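Chlorite dismutase (Nitrobacter winogradskyi, PDB 3QPI) catalyses the heme-dependent breakdown of chlorite to chloride and molecular oxygen. Local coordinates at residues L17-V22 / R173-R178. Sequence-based numbering, arbitrary orientation.
Sequences LSVAPV and REVDIR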
# COMPACT_ATOMS: atom_id res chain seq x y z
N LEU A 17 13.69 4.15 -7.19
CA LEU A 17 14.87 4.06 -6.32
C LEU A 17 15.29 2.62 -6.17
O LEU A 17 16.42 2.25 -6.47
CB LEU A 17 14.55 4.68 -4.94
CG LEU A 17 14.24 6.17 -5.08
CD1 LEU A 17 13.76 6.85 -3.78
CD2 LEU A 17 15.48 6.87 -5.66
N SER A 18 14.35 1.78 -5.76
CA SER A 18 14.67 0.38 -5.46
C SER A 18 13.45 -0.53 -5.52
O SER A 18 12.31 -0.12 -5.21
CB SER A 18 15.28 0.27 -4.06
OG SER A 18 14.44 0.94 -3.13
N VAL A 19 13.72 -1.77 -5.89
CA VAL A 19 12.77 -2.87 -5.75
C VAL A 19 13.44 -3.99 -4.96
O VAL A 19 14.46 -4.53 -5.40
CB VAL A 19 12.37 -3.44 -7.11
CG1 VAL A 19 11.39 -4.61 -6.93
CG2 VAL A 19 11.78 -2.33 -8.00
N ALA A 20 12.85 -4.35 -3.82
CA ALA A 20 13.39 -5.37 -2.94
C ALA A 20 12.34 -6.40 -2.52
O ALA A 20 11.19 -6.04 -2.21
CB ALA A 20 13.99 -4.72 -1.68
N PRO A 21 12.74 -7.68 -2.46
CA PRO A 21 11.85 -8.77 -2.02
C PRO A 21 11.38 -8.56 -0.60
O PRO A 21 12.12 -7.94 0.18
CB PRO A 21 12.75 -10.01 -2.09
CG PRO A 21 13.87 -9.63 -3.00
CD PRO A 21 14.10 -8.17 -2.75
N VAL A 22 10.18 -9.02 -0.26
CA VAL A 22 9.79 -9.05 1.15
C VAL A 22 9.31 -10.44 1.57
O VAL A 22 9.91 -11.06 2.45
CB VAL A 22 8.72 -8.03 1.48
CG1 VAL A 22 8.34 -8.14 2.95
CG2 VAL A 22 9.20 -6.63 1.11
N ARG A 173 2.65 -12.90 -0.13
CA ARG A 173 3.53 -12.27 -1.10
C ARG A 173 3.51 -10.76 -0.89
O ARG A 173 2.46 -10.18 -0.67
CB ARG A 173 3.14 -12.63 -2.54
CG ARG A 173 4.16 -12.17 -3.58
CD ARG A 173 3.78 -12.55 -5.02
NE ARG A 173 4.79 -12.08 -5.96
CZ ARG A 173 4.62 -11.93 -7.28
NH1 ARG A 173 3.46 -12.23 -7.85
NH2 ARG A 173 5.62 -11.47 -8.03
N GLU A 174 4.69 -10.15 -0.99
CA GLU A 174 4.84 -8.74 -0.71
C GLU A 174 6.15 -8.25 -1.29
O GLU A 174 7.18 -8.89 -1.14
CB GLU A 174 4.83 -8.49 0.80
CG GLU A 174 5.00 -7.05 1.22
CD GLU A 174 4.72 -6.87 2.70
OE1 GLU A 174 4.82 -7.87 3.43
OE2 GLU A 174 4.37 -5.76 3.12
N VAL A 175 6.11 -7.10 -1.96
CA VAL A 175 7.30 -6.57 -2.60
C VAL A 175 7.46 -5.12 -2.19
O VAL A 175 6.47 -4.39 -2.04
CB VAL A 175 7.22 -6.67 -4.14
CG1 VAL A 175 8.53 -6.20 -4.78
CG2 VAL A 175 6.87 -8.10 -4.57
N ASP A 176 8.70 -4.71 -1.98
CA ASP A 176 9.01 -3.35 -1.60
C ASP A 176 9.51 -2.53 -2.81
O ASP A 176 10.63 -2.74 -3.30
CB ASP A 176 10.07 -3.37 -0.48
CG ASP A 176 9.47 -3.13 0.89
OD1 ASP A 176 8.33 -2.64 0.98
OD2 ASP A 176 10.15 -3.43 1.89
N ILE A 177 8.68 -1.62 -3.30
CA ILE A 177 9.10 -0.67 -4.34
C ILE A 177 9.20 0.74 -3.76
O ILE A 177 8.26 1.21 -3.11
CB ILE A 177 8.13 -0.69 -5.53
CG1 ILE A 177 7.98 -2.13 -6.06
CG2 ILE A 177 8.63 0.23 -6.65
CD1 ILE A 177 6.88 -2.30 -7.03
N ARG A 178 10.34 1.41 -3.96
CA ARG A 178 10.48 2.79 -3.49
C ARG A 178 10.73 3.75 -4.65
O ARG A 178 11.47 3.43 -5.57
CB ARG A 178 11.60 2.91 -2.45
CG ARG A 178 11.38 2.08 -1.19
CD ARG A 178 10.13 2.54 -0.41
NE ARG A 178 9.95 1.75 0.81
CZ ARG A 178 9.22 0.63 0.89
NH1 ARG A 178 8.58 0.14 -0.18
NH2 ARG A 178 9.14 -0.02 2.05
O HOH W 1 12.64 -1.37 -2.34
O HOH W 2 12.25 -5.19 1.53
O HOH W 3 9.19 -10.27 -2.51
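A classic beta bulge opens this antiparallel pairing: two consecutive residues, L17 and S18, sit opposite the single residue R178, and both of their N-H groups converge on its carbonyl O, each through a weak bond. Regular pairing follows. R178 N reaches S18 O at 2.8 Å, in the plane of that carbonyl, while A20 and D176 exchange bonds both ways, A20 N to D176 O at 2.8 Å. V19, P21, V175 and I177 share one face, where the V19 and V175 side chains cross obliquely, CG1 to CG1 at 3.9 Å. These strands are neighbours at the middle of the antiparallel sheet of a ferredoxin-like fold, as in the dimeric alpha-beta barrel clan; helix 152-163 packs over the face carrying D176 and R178. There R178, bent at chi2 (-63°), brings NH2 back to D176 OD1 at 2.9 Å in a salt bridge, while E156 takes its NE. At the far end V22, CG1 anti to its N, straddles two acids: CG1 lies 3.6 Å from E174 OE1 and CG2 3.4 Å from D176 OD2. An alanine here would probably loosen the packing against both carboxylates, which R163 bridges. The side chain of E174, whose OE2 also accepts a hydrogen bond from W168, lies about 4 Å from the heme.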